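Local coordinates for protein deseasin MCP-01 (Pseudoalteromonas sp., PDB 3VV3) that hydrolyses peptide bonds, including those of collagen, as a serine protease of the subtilisin family, with bound calcium ions in its catalytic domain, at residues A[245-250]-A[313-319]; A[279-283]-A[295-299]; A[196-200]-A[212-216]. One frame throughout, in Å; residues are numbered along the deposited sequence.

All three contacts are largely buried. Contact 1, the farthest from the centre of the chain, also reaches solvent at Val314. It docks a late loop and short strand on the edge strand 247-250 of the parallel sheet, mainly through backbone hydrogen bonds. Contact 3 works at the inner strand 195-199 of that sheet, where a loop closes on the strand's end by packing. Contact 2 is aliphatic, between two helices on the sheet, and is nested in the loop closed by contact 1. Contacts 1 and 2 touch where Leu319 CD1 meets Ala279 CB at 3.7 Å; Val245 CG2 meets Ala200 CB at 3.9 Å between contacts 1 and 3.

Contact 1. Residues A[245-250]-A[313-319]; sequences VDMGAP and TVAGTRL
Met247, Leu319 and Thr313 bury the most surface where 245-250 and 313-319 run side by side in the same direction. Gly248 and Arg318 form a single parallel bridge (CA to CA 4.6 Å): Gly248 N donates to Thr317 O at 3.0 Å and Leu319 N to Gly248 O at 2.8 Å. Earlier in the segments, Val314 N reaches Val245 O at 2.9 Å and Ala315 N reaches Asp246 O at 3.0 Å. Between the two bonded zones the 313-319 segment swings out at Gly316 (phi/psi 63/26), and the register advances from Asp246-Val314 to Met247-Thr317. An ST motif shapes this turn: Thr313, chi1 p, accepts from Gly316 N on OG1 at 2.9 Å, while its CG2 lies 4.0 Å from Val245 CG1. Strand 247-250 is the last strand of the parallel sheet in the subtilisin-type alpha/beta fold, so the 313-319 segment covers its otherwise open side, opposite strand 222-228. Met247, in a p, t, m rotamer, brings CE to 3.6 Å from Leu319 CA and 3.8 Å from Leu319 CB. Leu319 (t, p) also sets CB 3.9 Å from Ala249 CB, and its side chain continues onto helix 269-284. The Arg318 CA-to-CB bond points away overall; its guanidinium forms salt bridges with Asp304 and Asp232, and NH1 also donates to Leu319 O at 2.9 Å.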
loop_
_atom_site.group_PDB
_atom_site.type_symbol
_atom_site.label_atom_id
_atom_site.label_comp_id
_atom_site.label_asym_id
_atom_site.label_seq_id
_atom_site.Cartn_x
_atom_site.Cartn_y
_atom_site.Cartn_z
ATOM N N VAL A 245 -17.580 -6.404 9.705
ATOM C CA VAL A 245 -16.493 -7.269 9.245
ATOM C C VAL A 245 -16.768 -8.689 9.744
ATOM O O VAL A 245 -17.230 -8.878 10.870
ATOM C CB VAL A 245 -15.109 -6.761 9.722
ATOM C CG1 VAL A 245 -13.985 -7.676 9.209
ATOM C CG2 VAL A 245 -14.886 -5.325 9.246
ATOM N N ASP A 246 -16.486 -9.688 8.915
ATOM C CA ASP A 246 -16.974 -11.041 9.191
ATOM C C ASP A 246 -15.975 -11.976 9.866
ATOM O O ASP A 246 -16.345 -12.756 10.745
ATOM C CB ASP A 246 -17.476 -11.673 7.889
ATOM C CG ASP A 246 -18.608 -10.886 7.274
ATOM O OD1 ASP A 246 -19.576 -10.589 8.014
ATOM O OD2 ASP A 246 -18.532 -10.565 6.064
ATOM N N MET A 247 -14.719 -11.917 9.436
ATOM C CA MET A 247 -13.702 -12.852 9.915
ATOM C C MET A 247 -12.323 -12.338 9.522
ATOM O O MET A 247 -12.215 -11.312 8.859
ATOM C CB MET A 247 -13.931 -14.245 9.318
ATOM C CG MET A 247 -13.846 -14.269 7.788
ATOM S SD MET A 247 -14.095 -15.926 7.107
ATOM C CE MET A 247 -12.647 -16.780 7.730
ATOM N N GLY A 248 -11.276 -13.054 9.917
ATOM C CA GLY A 248 -9.922 -12.644 9.587
ATOM C C GLY A 248 -9.156 -13.706 8.823
ATOM O O GLY A 248 -9.557 -14.865 8.801
ATOM N N ALA A 249 -8.059 -13.305 8.187
ATOM C CA ALA A 249 -7.160 -14.229 7.499
ATOM C C ALA A 249 -5.777 -13.578 7.418
ATOM O O ALA A 249 -5.655 -12.362 7.585
ATOM C CB ALA A 249 -7.689 -14.575 6.097
ATOM N N PRO A 250 -4.735 -14.375 7.159
ATOM C CA PRO A 250 -3.374 -13.825 7.142
ATOM C C PRO A 250 -3.171 -12.684 6.132
ATOM O O PRO A 250 -3.422 -12.843 4.924
ATOM C CB PRO A 250 -2.515 -15.039 6.760
ATOM C CG PRO A 250 -3.287 -16.200 7.280
ATOM C CD PRO A 250 -4.734 -15.842 7.010
ATOM N N THR A 313 -15.503 -8.870 15.091
ATOM C CA THR A 313 -15.979 -9.377 13.809
ATOM C C THR A 313 -17.217 -10.203 14.095
ATOM O O THR A 313 -17.465 -10.557 15.250
ATOM C CB THR A 313 -14.942 -10.290 13.119
ATOM O OG1 THR A 313 -14.571 -11.371 13.989
ATOM C CG2 THR A 313 -13.690 -9.507 12.714
ATOM N N VAL A 314 -17.996 -10.531 13.069
ATOM C CA VAL A 314 -19.202 -11.320 13.319
ATOM C C VAL A 314 -18.826 -12.699 13.871
ATOM O O VAL A 314 -19.328 -13.116 14.919
ATOM C CB VAL A 314 -20.080 -11.487 12.048
ATOM C CG1 VAL A 314 -21.235 -12.461 12.308
ATOM C CG2 VAL A 314 -20.625 -10.138 11.585
ATOM N N ALA A 315 -17.937 -13.397 13.175
ATOM C CA ALA A 315 -17.637 -14.790 13.503
ATOM C C ALA A 315 -16.559 -14.953 14.563
ATOM O O ALA A 315 -16.513 -15.977 15.245
ATOM C CB ALA A 315 -17.252 -15.572 12.239
ATOM N N GLY A 316 -15.686 -13.957 14.692
ATOM C CA GLY A 316 -14.577 -14.041 15.627
ATOM C C GLY A 316 -13.612 -15.167 15.301
ATOM O O GLY A 316 -12.927 -15.686 16.181
ATOM N N THR A 317 -13.552 -15.554 14.028
ATOM C CA THR A 317 -12.673 -16.635 13.618
ATOM C C THR A 317 -11.625 -16.191 12.602
ATOM O O THR A 317 -11.798 -15.195 11.900
ATOM C CB THR A 317 -13.464 -17.779 12.980
ATOM O OG1 THR A 317 -14.192 -17.264 11.859
ATOM C CG2 THR A 317 -14.443 -18.393 13.985
ATOM N N ARG A 318 -10.547 -16.958 12.541
ATOM C CA ARG A 318 -9.504 -16.784 11.551
ATOM C C ARG A 318 -9.586 -17.959 10.586
ATOM O O ARG A 318 -9.715 -19.103 11.012
ATOM C CB ARG A 318 -8.129 -16.737 12.231
ATOM C CG ARG A 318 -6.974 -16.394 11.290
ATOM C CD ARG A 318 -6.247 -17.633 10.782
ATOM N NE ARG A 318 -5.611 -18.354 11.888
ATOM C CZ ARG A 318 -5.887 -19.608 12.230
ATOM N NH1 ARG A 318 -6.778 -20.314 11.537
ATOM N NH2 ARG A 318 -5.258 -20.161 13.263
ATOM N N LEU A 319 -9.520 -17.660 9.288
ATOM C CA LEU A 319 -9.669 -18.663 8.228
ATOM C C LEU A 319 -8.941 -19.978 8.493
ATOM O O LEU A 319 -7.764 -19.993 8.851
ATOM C CB LEU A 319 -9.181 -18.085 6.899
ATOM C CG LEU A 319 -9.230 -18.985 5.663
ATOM C CD1 LEU A 319 -10.663 -19.304 5.262
ATOM C CD2 LEU A 319 -8.469 -18.311 4.521
#

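Contact 2. Residues A[279-283]-A[295-299]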
loop_
_atom_site.group_PDB
_atom_site.type_symbol
_atom_site.label_atom_id
_atom_site.label_comp_id
_atom_site.label_asym_id
_atom_site.label_seq_id
_atom_site.Cartn_x
_atom_site.Cartn_y
_atom_site.Cartn_z
ATOM N N ALA A 279 -9.572 -19.705 -0.531
ATOM C CA ALA A 279 -10.237 -20.757 0.228
ATOM C C ALA A 279 -11.641 -21.041 -0.319
ATOM O O ALA A 279 -12.058 -22.196 -0.391
ATOM C CB ALA A 279 -10.290 -20.415 1.713
ATOM N N ALA A 280 -12.360 -19.990 -0.709
ATOM C CA ALA A 280 -13.690 -20.165 -1.280
ATOM C C ALA A 280 -13.600 -21.008 -2.544
ATOM O O ALA A 280 -14.393 -21.938 -2.737
ATOM C CB ALA A 280 -14.349 -18.811 -1.580
ATOM N N ALA A 281 -12.642 -20.682 -3.408
ATOM C CA ALA A 281 -12.449 -21.448 -4.642
ATOM C C ALA A 281 -12.095 -22.905 -4.345
ATOM O O ALA A 281 -12.573 -23.816 -5.027
ATOM C CB ALA A 281 -11.388 -20.803 -5.518
ATOM N N LEU A 282 -11.256 -23.127 -3.334
ATOM C CA LEU A 282 -10.883 -24.493 -2.958
ATOM C C LEU A 282 -12.094 -25.290 -2.469
ATOM O O LEU A 282 -12.276 -26.458 -2.838
ATOM C CB LEU A 282 -9.764 -24.495 -1.899
ATOM C CG LEU A 282 -9.052 -25.846 -1.729
ATOM C CD1 LEU A 282 -8.463 -26.286 -3.066
ATOM C CD2 LEU A 282 -7.953 -25.758 -0.683
ATOM N N VAL A 283 -12.931 -24.654 -1.658
ATOM C CA VAL A 283 -14.171 -25.271 -1.193
ATOM C C VAL A 283 -15.052 -25.673 -2.384
ATOM O O VAL A 283 -15.619 -26.761 -2.409
ATOM C CB VAL A 283 -14.961 -24.327 -0.257
ATOM C CG1 VAL A 283 -16.370 -24.855 -0.027
ATOM C CG2 VAL A 283 -14.224 -24.140 1.081
ATOM N N LEU A 295 -21.737 -20.972 1.456
ATOM C CA LEU A 295 -20.294 -20.846 1.279
ATOM C C LEU A 295 -19.712 -19.814 2.244
ATOM O O LEU A 295 -18.718 -20.072 2.933
ATOM C CB LEU A 295 -19.981 -20.448 -0.161
ATOM C CG LEU A 295 -18.505 -20.279 -0.517
ATOM C CD1 LEU A 295 -17.725 -21.540 -0.175
ATOM C CD2 LEU A 295 -18.339 -19.942 -2.009
ATOM N N LYS A 296 -20.334 -18.643 2.283
ATOM C CA LYS A 296 -19.883 -17.566 3.147
ATOM C C LYS A 296 -19.895 -18.006 4.602
ATOM O O LYS A 296 -18.906 -17.838 5.313
ATOM C CB LYS A 296 -20.763 -16.329 2.972
ATOM C CG LYS A 296 -20.489 -15.234 4.012
ATOM C CD LYS A 296 -21.314 -13.982 3.724
ATOM C CE LYS A 296 -21.304 -13.008 4.901
ATOM N NZ LYS A 296 -22.156 -11.826 4.615
ATOM N N GLU A 297 -21.015 -18.576 5.035
ATOM C CA GLU A 297 -21.172 -18.961 6.437
ATOM C C GLU A 297 -20.236 -20.104 6.797
ATOM O O GLU A 297 -19.749 -20.187 7.928
ATOM C CB GLU A 297 -22.633 -19.305 6.752
ATOM C CG GLU A 297 -23.558 -18.093 6.677
ATOM C CD GLU A 297 -24.926 -18.338 7.292
ATOM O OE1 GLU A 297 -25.393 -19.500 7.303
ATOM O OE2 GLU A 297 -25.540 -17.354 7.762
ATOM N N LEU A 298 -19.969 -20.977 5.833
ATOM C CA LEU A 298 -19.049 -22.082 6.059
ATOM C C LEU A 298 -17.624 -21.577 6.299
ATOM O O LEU A 298 -16.924 -22.049 7.197
ATOM C CB LEU A 298 -19.077 -23.050 4.875
ATOM C CG LEU A 298 -18.144 -24.255 4.968
ATOM C CD1 LEU A 298 -18.848 -25.492 4.427
ATOM C CD2 LEU A 298 -16.863 -23.992 4.214
ATOM N N LEU A 299 -17.191 -20.619 5.487
ATOM C CA LEU A 299 -15.869 -20.026 5.670
ATOM C C LEU A 299 -15.758 -19.385 7.048
ATOM O O LEU A 299 -14.737 -19.518 7.737
ATOM C CB LEU A 299 -15.579 -19.017 4.551
ATOM C CG LEU A 299 -15.374 -19.675 3.181
ATOM C CD1 LEU A 299 -15.506 -18.651 2.035
ATOM C CD2 LEU A 299 -14.028 -20.391 3.129
#
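Three leucines on one side of 295-299 face Ala279, Ala280 and Val283. The rotamers decide how they fit. Leu295, t with chi2 p, extends CD1 to 3.6 Å from Val283 CG1 and CD2 to 4.2 Å from Ala280 CB. Leu299, one turn on, takes m, t instead, so that CD1 lies 3.8 Å from Ala280 CB and CD2 4.0 Å from Ala279 CB. The Ala280 methyl thus touches both leucines. Val283, with chi1 t, has CG1 nearest to Leu295 CD1, and CG2 4.1 Å from Leu298 CD2 and 4.3 Å from Leu299 CD2. Leu298 makes its contact with Val283 from chi1 t and a chi2 of 140°, between wells. These segments belong to helices 269-284 and 292-301; in subtilisins the first of these carries the nucleophilic serine near its N-terminus. The short axes cross at 113° and approach to 10.7 Å, a gap that the leucine side chains span. Ala280, Leu295 and Leu299 also rest on Leu195 of strand 195-199, placing the pair against the central sheet, while Val283 and Leu298 meet Ala324 of helix 321-327. Lys296 turns from the interface, fully extended, and its NZ hydrogen-bonds to the carbonyl oxygens of Val222 and Asp220.

Contact 3. Residues A[196-200]-A[212-216]; sequences FVAAA and HYPSN
Residues 196-199 are extended, the end of strand 195-199, and the chain turns at Ala200 (phi/psi -77/-21). The facing 212-216 segment is irregular, with a cis peptide before Pro214, and closes into a turn through Asn216 N to His212 O at 2.7 Å. The closest CA pair is Ala198-Ser215, 5.3 Å. Pro214 CG lies 3.9 Å from Phe196 CE1, at the ring edge, and 4.4 Å from Ala198 CB; Ala198 CB is also 4.0 Å from Ser215 CA. His212, chi1 t, donates from ND1 to Ser215 OG (chi1 p) at 2.8 Å, which positions its ring with CE1 3.1 Å from Ala199 O and one face under Ala200 O. By homology with subtilisins, these two segments probably help to line the S1 pocket. Strand 195-199 runs between the strands 166-171 and 222-228; Val197 and Ala199 pack on helix 269-284, while Phe196 touches Val222 and Ser215 O accepts from Ser224 OG, both on strand 222-228.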
loop_
_atom_site.group_PDB
_atom_site.type_symbol
_atom_site.label_atom_id
_atom_site.label_comp_id
_atom_site.label_asym_id
_atom_site.label_seq_id
_atom_site.Cartn_x
_atom_site.Cartn_y
_atom_site.Cartn_z
ATOM N N PHE A 196 -18.664 -12.128 -2.980
ATOM C CA PHE A 196 -17.921 -10.884 -3.176
ATOM C C PHE A 196 -17.040 -10.688 -1.954
ATOM O O PHE A 196 -17.510 -10.200 -0.927
ATOM C CB PHE A 196 -18.913 -9.708 -3.308
ATOM C CG PHE A 196 -18.281 -8.386 -3.713
ATOM C CD1 PHE A 196 -17.658 -7.578 -2.773
ATOM C CD2 PHE A 196 -18.346 -7.947 -5.033
ATOM C CE1 PHE A 196 -17.093 -6.359 -3.144
ATOM C CE2 PHE A 196 -17.780 -6.734 -5.413
ATOM C CZ PHE A 196 -17.154 -5.942 -4.469
ATOM N N VAL A 197 -15.774 -11.086 -2.056
ATOM C CA VAL A 197 -14.857 -10.987 -0.922
ATOM C C VAL A 197 -14.188 -9.617 -0.936
ATOM O O VAL A 197 -13.722 -9.171 -1.980
ATOM C CB VAL A 197 -13.787 -12.084 -0.980
ATOM C CG1 VAL A 197 -13.031 -12.157 0.341
ATOM C CG2 VAL A 197 -14.439 -13.428 -1.303
ATOM N N ALA A 198 -14.144 -8.946 0.213
ATOM C CA ALA A 198 -13.691 -7.554 0.252
ATOM C C ALA A 198 -12.815 -7.277 1.467
ATOM O O ALA A 198 -13.051 -7.824 2.537
ATOM C CB ALA A 198 -14.893 -6.605 0.249
ATOM N N ALA A 199 -11.821 -6.413 1.289
ATOM C CA ALA A 199 -10.851 -6.102 2.332
ATOM C C ALA A 199 -11.422 -5.084 3.310
ATOM O O ALA A 199 -12.083 -4.129 2.896
ATOM C CB ALA A 199 -9.593 -5.546 1.703
ATOM N N ALA A 200 -11.145 -5.263 4.600
ATOM C CA ALA A 200 -11.727 -4.378 5.605
ATOM C C ALA A 200 -11.047 -3.003 5.675
ATOM O O ALA A 200 -11.640 -2.046 6.171
ATOM C CB ALA A 200 -11.733 -5.045 6.985
ATOM N N HIS A 212 -16.482 1.739 5.628
ATOM C CA HIS A 212 -15.461 1.610 4.602
ATOM C C HIS A 212 -16.114 0.820 3.484
ATOM O O HIS A 212 -16.767 -0.188 3.746
ATOM C CB HIS A 212 -14.275 0.833 5.181
ATOM C CG HIS A 212 -13.265 0.382 4.168
ATOM N ND1 HIS A 212 -13.316 -0.860 3.568
ATOM C CD2 HIS A 212 -12.146 0.981 3.694
ATOM C CE1 HIS A 212 -12.289 -0.992 2.746
ATOM N NE2 HIS A 212 -11.560 0.109 2.808
ATOM N N TYR A 213 -15.957 1.278 2.243
ATOM C CA TYR A 213 -16.582 0.607 1.099
ATOM C C TYR A 213 -15.535 0.025 0.156
ATOM O O TYR A 213 -14.477 0.620 -0.029
ATOM C CB TYR A 213 -17.539 1.579 0.378
ATOM C CG TYR A 213 -18.690 1.934 1.281
ATOM C CD1 TYR A 213 -19.772 1.069 1.417
ATOM C CD2 TYR A 213 -18.669 3.085 2.053
ATOM C CE1 TYR A 213 -20.812 1.356 2.264
ATOM C CE2 TYR A 213 -19.715 3.383 2.911
ATOM C CZ TYR A 213 -20.783 2.509 3.012
ATOM O OH TYR A 213 -21.841 2.776 3.859
ATOM N N PRO A 214 -15.834 -1.130 -0.466
ATOM C CA PRO A 214 -17.125 -1.835 -0.441
ATOM C C PRO A 214 -17.371 -2.789 0.732
ATOM O O PRO A 214 -18.430 -3.412 0.760
ATOM C CB PRO A 214 -17.101 -2.649 -1.746
ATOM C CG PRO A 214 -15.628 -2.930 -1.962
ATOM C CD PRO A 214 -14.931 -1.662 -1.505
ATOM N N SER A 215 -16.449 -2.916 1.677
ATOM C CA SER A 215 -16.645 -3.934 2.718
ATOM C C SER A 215 -17.887 -3.688 3.586
ATOM O O SER A 215 -18.489 -4.642 4.071
ATOM C CB SER A 215 -15.397 -4.120 3.582
ATOM O OG SER A 215 -15.044 -2.918 4.219
ATOM N N ASN A 216 -18.286 -2.427 3.759
ATOM C CA ASN A 216 -19.476 -2.117 4.559
ATOM C C ASN A 216 -20.820 -2.310 3.842
ATOM O O ASN A 216 -21.873 -2.167 4.472
ATOM C CB ASN A 216 -19.409 -0.702 5.169
ATOM C CG ASN A 216 -18.767 -0.676 6.551
ATOM O OD1 ASN A 216 -17.573 -0.922 6.699
ATOM N ND2 ASN A 216 -19.567 -0.372 7.574
#